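Local atomic coordinates of putative phytoene/squalene synthase YisP (Bacillus subtilis subsp. subtilis, PDB entry 3WE9), a protein that hydrolyses farnesyl diphosphate to farnesol and diphosphate, a reaction that supports biofilm formation. Residues E110-Y124 against D171-Q183. Residues are numbered along the deposited sequence; the frame is centred on the assembly and turned at random.
Sequences EDAKPYDDLDELLMY and DQQKNRIPRQVMQ
Y115 O accepts the amide of R179 (R179 N to Y115 O 2.9 Å, N-H...O angle 169°), and it also meets P178 CA in a C-H...O contact. This bond lies within the all-helical fold of the phytoene/squalene synthase family, where the loop leading into helix 118-140 runs beside the turn linking helices 171-174 and 179-185. Two more backbone bonds fix the register: Y115 N to N175 O, 2.8 Å, with an N-H...O angle of 158°, and Q180 N to D116 O, 2.8 Å. The R179 and Q180 amides, in the first turn of helix 179-185, thus find their acceptors in the loop before helix 118-140.

R179, bent at chi2 (48°), turns its guanidinium back on its own segment, where NH1 donates to I177 O at 2.8 Å and to K174 O at 3.0 Å, both near the guanidinium plane. NE is paired with E189. A leucine here would probably leave K174 O and I177 O without this shared donor, E189 without its charge partner, and the turn less firmly held.

The ring of Y115 is sandwiched: R176 CA sits over one face, 4.2 Å from the centroid as a CH-pi contact, and E120 CG over the other. E120 also accepts D116 N through OE2. Next to this ring, P178 CG packs on L121 CB at 4.0 Å, and both side chains reach I208 of helix 199-221. R176, extended from CG to NE, carries its guanidinium to Y124: Y124 CE2 lies over the centre of the R176 guanidinium, 3.3 Å from R176 CZ.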
ATOM      1  N   GLU A 110      17.872   1.318   4.073  1.00 61.81           N
ATOM      2  CA  GLU A 110      17.632  -0.043   4.521  1.00 61.51           C
ATOM      3  C   GLU A 110      18.536  -0.767   5.489  1.00 61.50           C
ATOM      4  O   GLU A 110      19.198  -0.193   6.370  1.00 61.22           O
ATOM      5  CB  GLU A 110      17.372  -0.969   3.312  1.00 62.64           C
ATOM      6  CG  GLU A 110      17.868  -0.450   1.980  1.00 63.73           C
ATOM      7  CD  GLU A 110      17.063  -0.965   0.807  1.00 65.10           C
ATOM      8  OE1 GLU A 110      17.264  -2.148   0.419  1.00 65.05           O
ATOM      9  OE2 GLU A 110      16.222  -0.184   0.268  1.00 64.48           O
ATOM     10  N   ASP A 111      18.499  -2.076   5.295  1.00 60.53           N
ATOM     11  CA  ASP A 111      19.220  -3.040   6.086  1.00 59.26           C
ATOM     12  C   ASP A 111      19.286  -4.280   5.213  1.00 58.07           C
ATOM     13  O   ASP A 111      18.262  -4.791   4.761  1.00 58.51           O
ATOM     14  CB  ASP A 111      18.430  -3.305   7.370  1.00 60.29           C
ATOM     15  CG  ASP A 111      18.653  -4.681   7.922  1.00 60.92           C
ATOM     16  OD1 ASP A 111      19.825  -5.134   8.002  1.00 61.27           O
ATOM     17  OD2 ASP A 111      17.642  -5.320   8.312  1.00 60.53           O
ATOM     18  N   ALA A 112      20.499  -4.752   4.953  1.00 56.22           N
ATOM     19  CA  ALA A 112      20.668  -5.937   4.120  1.00 53.42           C
ATOM     20  C   ALA A 112      20.534  -7.198   4.968  1.00 51.58           C
ATOM     21  O   ALA A 112      20.714  -8.306   4.466  1.00 51.70           O
ATOM     22  CB  ALA A 112      22.029  -5.920   3.414  1.00 53.48           C
ATOM     23  N   LYS A 113      20.216  -7.022   6.248  1.00 48.98           N
ATOM     24  CA  LYS A 113      20.058  -8.147   7.149  1.00 45.90           C
ATOM     25  C   LYS A 113      18.611  -8.571   7.262  1.00 42.16           C
ATOM     26  O   LYS A 113      17.703  -7.746   7.254  1.00 41.04           O
ATOM     27  CB  LYS A 113      20.616  -7.808   8.537  1.00 46.75           C
ATOM     28  CG  LYS A 113      22.063  -7.379   8.513  1.00 49.00           C
ATOM     29  CD  LYS A 113      22.685  -7.417   9.889  1.00 49.56           C
ATOM     30  CE  LYS A 113      24.198  -7.397   9.784  1.00 51.14           C
ATOM     31  NZ  LYS A 113      24.834  -7.823  11.057  1.00 51.73           N
ATOM     32  N   PRO A 114      18.384  -9.886   7.377  1.00 38.29           N
ATOM     33  CA  PRO A 114      17.041 -10.454   7.498  1.00 35.03           C
ATOM     34  C   PRO A 114      16.333  -9.952   8.754  1.00 31.46           C
ATOM     35  O   PRO A 114      16.974  -9.637   9.756  1.00 29.39           O
ATOM     36  CB  PRO A 114      17.303 -11.965   7.545  1.00 36.96           C
ATOM     37  CG  PRO A 114      18.644 -12.116   6.831  1.00 38.35           C
ATOM     38  CD  PRO A 114      19.411 -10.944   7.348  1.00 38.70           C
ATOM     39  N   TYR A 115      15.010  -9.853   8.684  1.00 28.21           N
ATOM     40  CA  TYR A 115      14.230  -9.414   9.827  1.00 26.10           C
ATOM     41  C   TYR A 115      14.170 -10.583  10.791  1.00 25.52           C
ATOM     42  O   TYR A 115      14.103 -11.736  10.365  1.00 23.76           O
ATOM     43  CB  TYR A 115      12.816  -9.019   9.398  1.00 26.79           C
ATOM     44  CG  TYR A 115      12.712  -7.671   8.713  1.00 28.13           C
ATOM     45  CD1 TYR A 115      13.849  -6.901   8.440  1.00 28.43           C
ATOM     46  CD2 TYR A 115      11.472  -7.171   8.327  1.00 26.63           C
ATOM     47  CE1 TYR A 115      13.739  -5.664   7.794  1.00 30.09           C
ATOM     48  CE2 TYR A 115      11.355  -5.947   7.684  1.00 27.28           C
ATOM     49  CZ  TYR A 115      12.486  -5.200   7.417  1.00 27.24           C
ATOM     50  OH  TYR A 115      12.357  -4.007   6.745  1.00 24.57           O
ATOM     51  N   ASP A 116      14.190 -10.294  12.087  1.00 25.82           N
ATOM     52  CA  ASP A 116      14.170 -11.357  13.083  1.00 27.67           C
ATOM     53  C   ASP A 116      12.782 -11.611  13.651  1.00 27.01           C
ATOM     54  O   ASP A 116      12.264 -12.720  13.568  1.00 29.61           O
ATOM     55  CB  ASP A 116      15.138 -11.018  14.222  1.00 30.21           C
ATOM     56  CG  ASP A 116      15.347 -12.180  15.170  1.00 33.96           C
ATOM     57  OD1 ASP A 116      15.809 -13.245  14.708  1.00 35.58           O
ATOM     58  OD2 ASP A 116      15.044 -12.035  16.375  1.00 37.67           O
ATOM     59  N   ASP A 117      12.201 -10.570  14.235  1.00 28.22           N
ATOM     60  CA  ASP A 117      10.874 -10.613  14.845  1.00 28.02           C
ATOM     61  C   ASP A 117       9.791 -10.224  13.851  1.00 24.23           C
ATOM     62  O   ASP A 117      10.049  -9.512  12.886  1.00 23.44           O
ATOM     63  CB  ASP A 117      10.780  -9.602  15.998  1.00 32.97           C
ATOM     64  CG  ASP A 117      11.433 -10.079  17.262  1.00 38.31           C
ATOM     65  OD1 ASP A 117      11.409  -9.312  18.247  1.00 42.28           O
ATOM     66  OD2 ASP A 117      11.962 -11.209  17.282  1.00 44.75           O
ATOM     67  N   LEU A 118       8.570 -10.669  14.116  1.00 22.75           N
ATOM     68  CA  LEU A 118       7.450 -10.294  13.275  1.00 22.83           C
ATOM     69  C   LEU A 118       7.294  -8.780  13.490  1.00 23.34           C
ATOM     70  O   LEU A 118       6.999  -8.038  12.557  1.00 20.48           O
ATOM     71  CB  LEU A 118       6.188 -11.048  13.715  1.00 21.40           C
ATOM     72  CG  LEU A 118       4.856 -10.694  13.053  1.00 18.85           C
ATOM     73  CD1 LEU A 118       5.015 -10.650  11.539  1.00 17.70           C
ATOM     74  CD2 LEU A 118       3.800 -11.712  13.467  1.00 20.29           C
ATOM     75  N   ASP A 119       7.533  -8.329  14.722  1.00 23.90           N
ATOM     76  CA  ASP A 119       7.432  -6.906  15.054  1.00 26.18           C
ATOM     77  C   ASP A 119       8.282  -6.045  14.132  1.00 25.06           C
ATOM     78  O   ASP A 119       7.903  -4.927  13.792  1.00 25.55           O
ATOM     79  CB  ASP A 119       7.858  -6.648  16.505  1.00 29.19           C
ATOM     80  CG  ASP A 119       6.732  -6.875  17.498  1.00 32.91           C
ATOM     81  OD1 ASP A 119       5.590  -7.123  17.063  1.00 34.11           O
ATOM     82  OD2 ASP A 119       6.992  -6.793  18.719  1.00 35.99           O
ATOM     83  N   GLU A 120       9.437  -6.562  13.731  1.00 23.58           N
ATOM     84  CA  GLU A 120      10.313  -5.814  12.844  1.00 23.53           C
ATOM     85  C   GLU A 120       9.644  -5.604  11.479  1.00 22.46           C
ATOM     86  O   GLU A 120       9.731  -4.521  10.894  1.00 21.75           O
ATOM     87  CB  GLU A 120      11.647  -6.548  12.684  1.00 26.08           C
ATOM     88  CG  GLU A 120      12.720  -5.727  11.992  1.00 30.16           C
ATOM     89  CD  GLU A 120      14.097  -6.361  12.080  1.00 32.18           C
ATOM     90  OE1 GLU A 120      15.048  -5.792  11.498  1.00 34.08           O
ATOM     91  OE2 GLU A 120      14.234  -7.422  12.730  1.00 30.57           O
ATOM     92  N   LEU A 121       8.981  -6.640  10.969  1.00 18.38           N
ATOM     93  CA  LEU A 121       8.290  -6.526   9.686  1.00 18.21           C
ATOM     94  C   LEU A 121       7.117  -5.550   9.823  1.00 17.17           C
ATOM     95  O   LEU A 121       6.894  -4.710   8.952  1.00 16.74           O
ATOM     96  CB  LEU A 121       7.760  -7.893   9.236  1.00 15.18           C
ATOM     97  CG  LEU A 121       6.936  -7.899   7.940  1.00 16.66           C
ATOM     98  CD1 LEU A 121       7.790  -7.446   6.763  1.00 16.90           C
ATOM     99  CD2 LEU A 121       6.394  -9.300   7.690  1.00 14.78           C
ATOM    100  N   LEU A 122       6.375  -5.671  10.923  1.00 17.98           N
ATOM    101  CA  LEU A 122       5.221  -4.809  11.182  1.00 20.72           C
ATOM    102  C   LEU A 122       5.626  -3.352  11.332  1.00 22.14           C
ATOM    103  O   LEU A 122       4.943  -2.452  10.841  1.00 21.00           O
ATOM    104  CB  LEU A 122       4.489  -5.259  12.453  1.00 22.07           C
ATOM    105  CG  LEU A 122       3.849  -6.649  12.419  1.00 21.88           C
ATOM    106  CD1 LEU A 122       3.181  -6.953  13.758  1.00 21.88           C
ATOM    107  CD2 LEU A 122       2.835  -6.700  11.285  1.00 23.00           C
ATOM    108  N   MET A 123       6.737  -3.123  12.020  1.00 23.44           N
ATOM    109  CA  MET A 123       7.238  -1.772  12.231  1.00 25.28           C
ATOM    110  C   MET A 123       7.608  -1.178  10.883  1.00 25.20           C
ATOM    111  O   MET A 123       7.401   0.012  10.629  1.00 26.43           O
ATOM    112  CB  MET A 123       8.460  -1.808  13.159  1.00 28.72           C
ATOM    113  CG  MET A 123       9.164  -0.468  13.340  1.00 34.04           C
ATOM    114  SD  MET A 123       8.087   0.880  13.869  1.00 40.02           S
ATOM    115  CE  MET A 123       7.414   0.227  15.350  1.00 39.23           C
ATOM    116  N   TYR A 124       8.149  -2.013  10.007  1.00 23.24           N
ATOM    117  CA  TYR A 124       8.524  -1.545   8.686  1.00 23.28           C
ATOM    118  C   TYR A 124       7.304  -1.191   7.834  1.00 21.56           C
ATOM    119  O   TYR A 124       7.305  -0.187   7.123  1.00 20.89           O
ATOM    120  CB  TYR A 124       9.349  -2.590   7.955  1.00 25.32           C
ATOM    121  CG  TYR A 124       9.828  -2.076   6.631  1.00 30.23           C
ATOM    122  CD1 TYR A 124      10.641  -0.945   6.565  1.00 31.90           C
ATOM    123  CD2 TYR A 124       9.444  -2.685   5.441  1.00 29.37           C
ATOM    124  CE1 TYR A 124      11.061  -0.431   5.349  1.00 33.43           C
ATOM    125  CE2 TYR A 124       9.861  -2.176   4.215  1.00 32.65           C
ATOM    126  CZ  TYR A 124      10.669  -1.052   4.179  1.00 33.43           C
ATOM    127  OH  TYR A 124      11.101  -0.552   2.975  1.00 36.23           O
ATOM    128  N   ASP A 171      16.389 -11.271  -3.043  1.00 27.77           N
ATOM    129  CA  ASP A 171      16.912 -11.442  -1.695  1.00 28.71           C
ATOM    130  C   ASP A 171      16.409 -10.337  -0.779  1.00 26.73           C
ATOM    131  O   ASP A 171      16.194 -10.559   0.407  1.00 25.85           O
ATOM    132  CB  ASP A 171      18.447 -11.455  -1.689  1.00 31.67           C
ATOM    133  CG  ASP A 171      19.026 -12.708  -2.328  1.00 34.95           C
ATOM    134  OD1 ASP A 171      18.350 -13.761  -2.309  1.00 36.59           O
ATOM    135  OD2 ASP A 171      20.169 -12.644  -2.830  1.00 36.11           O
ATOM    136  N   GLN A 172      16.224  -9.144  -1.335  1.00 27.41           N
ATOM    137  CA  GLN A 172      15.733  -8.010  -0.560  1.00 27.56           C
ATOM    138  C   GLN A 172      14.334  -8.309  -0.029  1.00 26.40           C
ATOM    139  O   GLN A 172      14.005  -7.976   1.109  1.00 24.93           O
ATOM    140  CB  GLN A 172      15.695  -6.751  -1.427  1.00 31.74           C
ATOM    141  CG  GLN A 172      15.180  -5.519  -0.698  1.00 39.63           C
ATOM    142  CD  GLN A 172      15.368  -4.244  -1.499  1.00 43.91           C
ATOM    143  OE1 GLN A 172      16.496  -3.865  -1.831  1.00 47.66           O
ATOM    144  NE2 GLN A 172      14.264  -3.573  -1.816  1.00 44.66           N
ATOM    145  N   GLN A 173      13.512  -8.947  -0.857  1.00 23.89           N
ATOM    146  CA  GLN A 173      12.154  -9.290  -0.451  1.00 22.27           C
ATOM    147  C   GLN A 173      12.185 -10.470   0.527  1.00 20.08           C
ATOM    148  O   GLN A 173      11.465 -10.474   1.530  1.00 18.40           O
ATOM    149  CB  GLN A 173      11.315  -9.611  -1.693  1.00 23.87           C
ATOM    150  CG  GLN A 173      11.276  -8.438  -2.682  1.00 25.31           C
ATOM    151  CD  GLN A 173      10.601  -8.768  -4.005  1.00 26.40           C
ATOM    152  OE1 GLN A 173      10.918  -9.765  -4.649  1.00 24.87           O
ATOM    153  NE2 GLN A 173       9.672  -7.912  -4.422  1.00 28.42           N
ATOM    154  N   LYS A 174      13.036 -11.457   0.245  1.00 18.69           N
ATOM    155  CA  LYS A 174      13.173 -12.626   1.108  1.00 18.91           C
ATOM    156  C   LYS A 174      13.672 -12.215   2.494  1.00 20.11           C
ATOM    157  O   LYS A 174      13.332 -12.843   3.496  1.00 17.65           O
ATOM    158  CB  LYS A 174      14.150 -13.639   0.496  1.00 19.93           C
ATOM    159  CG  LYS A 174      13.650 -14.325  -0.775  1.00 18.93           C
ATOM    160  CD  LYS A 174      14.655 -15.380  -1.229  1.00 22.87           C
ATOM    161  CE  LYS A 174      14.126 -16.232  -2.371  1.00 21.81           C
ATOM    162  NZ  LYS A 174      13.897 -15.435  -3.604  1.00 27.42           N
ATOM    163  N   ASN A 175      14.470 -11.152   2.542  1.00 20.60           N
ATOM    164  CA  ASN A 175      15.017 -10.651   3.805  1.00 24.46           C
ATOM    165  C   ASN A 175      13.959 -10.147   4.779  1.00 26.75           C
ATOM    166  O   ASN A 175      14.197 -10.089   5.987  1.00 26.13           O
ATOM    167  CB  ASN A 175      16.011  -9.516   3.543  1.00 28.80           C
ATOM    168  CG  ASN A 175      17.406 -10.017   3.236  1.00 31.36           C
ATOM    169  OD1 ASN A 175      18.281  -9.244   2.853  1.00 35.45           O
ATOM    170  ND2 ASN A 175      17.623 -11.313   3.412  1.00 32.32           N
ATOM    171  N   ARG A 176      12.792  -9.776   4.261  1.00 26.06           N
ATOM    172  CA  ARG A 176      11.739  -9.270   5.133  1.00 26.47           C
ATOM    173  C   ARG A 176      10.947 -10.360   5.851  1.00 24.83           C
ATOM    174  O   ARG A 176      10.166 -10.061   6.755  1.00 23.15           O
ATOM    175  CB  ARG A 176      10.809  -8.332   4.348  1.00 28.98           C
ATOM    176  CG  ARG A 176      11.549  -7.107   3.786  1.00 32.11           C
ATOM    177  CD  ARG A 176      10.596  -6.056   3.218  1.00 36.99           C
ATOM    178  NE  ARG A 176      11.294  -5.013   2.456  1.00 38.88           N
ATOM    179  CZ  ARG A 176      12.150  -4.130   2.971  1.00 38.29           C
ATOM    180  NH1 ARG A 176      12.434  -4.139   4.263  1.00 37.69           N
ATOM    181  NH2 ARG A 176      12.732  -3.235   2.185  1.00 37.68           N
ATOM    182  N   ILE A 177      11.145 -11.620   5.461  1.00 21.69           N
ATOM    183  CA  ILE A 177      10.459 -12.729   6.127  1.00 20.81           C
ATOM    184  C   ILE A 177      11.095 -12.891   7.517  1.00 20.93           C
ATOM    185  O   ILE A 177      12.301 -13.124   7.633  1.00 20.45           O
ATOM    186  CB  ILE A 177      10.624 -14.052   5.354  1.00 21.23           C
ATOM    187  CG1 ILE A 177      10.065 -13.892   3.936  1.00 18.84           C
ATOM    188  CG2 ILE A 177       9.909 -15.182   6.095  1.00 20.82           C
ATOM    189  CD1 ILE A 177      10.454 -15.011   3.001  1.00 25.83           C
ATOM    190  N   PRO A 178      10.289 -12.766   8.584  1.00 18.82           N
ATOM    191  CA  PRO A 178      10.769 -12.888   9.965  1.00 18.38           C
ATOM    192  C   PRO A 178      11.356 -14.256  10.293  1.00 16.89           C
ATOM    193  O   PRO A 178      10.663 -15.271  10.246  1.00 15.61           O
ATOM    194  CB  PRO A 178       9.523 -12.580  10.790  1.00 18.95           C
ATOM    195  CG  PRO A 178       8.716 -11.708   9.890  1.00 19.16           C
ATOM    196  CD  PRO A 178       8.863 -12.404   8.568  1.00 18.49           C
ATOM    197  N   ARG A 179      12.640 -14.273  10.635  1.00 17.98           N
ATOM    198  CA  ARG A 179      13.316 -15.520  10.964  1.00 17.48           C
ATOM    199  C   ARG A 179      12.697 -16.237  12.161  1.00 17.53           C
ATOM    200  O   ARG A 179      12.740 -17.469  12.241  1.00 17.98           O
ATOM    201  CB  ARG A 179      14.812 -15.262  11.195  1.00 16.82           C
ATOM    202  CG  ARG A 179      15.674 -15.447   9.939  1.00 19.70           C
ATOM    203  CD  ARG A 179      15.106 -14.722   8.712  1.00 19.78           C
ATOM    204  NE  ARG A 179      15.935 -14.951   7.531  1.00 20.93           N
ATOM    205  CZ  ARG A 179      15.695 -14.442   6.326  1.00 22.71           C
ATOM    206  NH1 ARG A 179      14.635 -13.659   6.114  1.00 18.75           N
ATOM    207  NH2 ARG A 179      16.528 -14.710   5.327  1.00 21.49           N
ATOM    208  N   GLN A 180      12.125 -15.482  13.094  1.00 18.03           N
ATOM    209  CA  GLN A 180      11.492 -16.103  14.257  1.00 18.38           C
ATOM    210  C   GLN A 180      10.200 -16.801  13.842  1.00 18.09           C
ATOM    211  O   GLN A 180       9.815 -17.807  14.434  1.00 18.66           O
ATOM    212  CB  GLN A 180      11.193 -15.068  15.345  1.00 22.43           C
ATOM    213  CG  GLN A 180      12.416 -14.618  16.127  1.00 27.13           C
ATOM    214  CD  GLN A 180      13.175 -15.786  16.717  1.00 31.07           C
ATOM    215  OE1 GLN A 180      12.639 -16.550  17.525  1.00 34.43           O
ATOM    216  NE2 GLN A 180      14.430 -15.943  16.309  1.00 32.96           N
ATOM    217  N   VAL A 181       9.528 -16.264  12.831  1.00 17.56           N
ATOM    218  CA  VAL A 181       8.300 -16.885  12.349  1.00 16.25           C
ATOM    219  C   VAL A 181       8.698 -18.146  11.569  1.00 15.98           C
ATOM    220  O   VAL A 181       8.076 -19.196  11.710  1.00 16.35           O
ATOM    221  CB  VAL A 181       7.492 -15.923  11.436  1.00 16.05           C
ATOM    222  CG1 VAL A 181       6.287 -16.651  10.846  1.00 13.20           C
ATOM    223  CG2 VAL A 181       7.012 -14.717  12.247  1.00 15.93           C
ATOM    224  N   MET A 182       9.746 -18.041  10.760  1.00 15.56           N
ATOM    225  CA  MET A 182      10.219 -19.196  10.011  1.00 17.45           C
ATOM    226  C   MET A 182      10.555 -20.329  10.981  1.00 18.86           C
ATOM    227  O   MET A 182      10.172 -21.481  10.765  1.00 16.98           O
ATOM    228  CB  MET A 182      11.467 -18.842   9.204  1.00 15.93           C
ATOM    229  CG  MET A 182      11.203 -18.028   7.949  1.00 15.65           C
ATOM    230  SD  MET A 182      12.711 -17.274   7.322  1.00 19.19           S
ATOM    231  CE  MET A 182      13.696 -18.724   6.862  1.00 15.14           C
ATOM    232  N   GLN A 183      11.259 -19.984  12.054  1.00 18.10           N
ATOM    233  CA  GLN A 183      11.675 -20.964  13.057  1.00 20.60           C
ATOM    234  C   GLN A 183      10.500 -21.659  13.729  1.00 19.70           C
ATOM    235  O   GLN A 183      10.582 -22.834  14.071  1.00 18.10           O
ATOM    236  CB  GLN A 183      12.553 -20.292  14.120  1.00 25.89           C
ATOM    237  CG  GLN A 183      13.112 -21.262  15.164  1.00 32.48           C
ATOM    238  CD  GLN A 183      14.070 -20.593  16.144  1.00 37.08           C
ATOM    239  OE1 GLN A 183      13.707 -19.642  16.838  1.00 39.71           O
ATOM    240  NE2 GLN A 183      15.301 -21.092  16.201  1.00 39.77           N
TER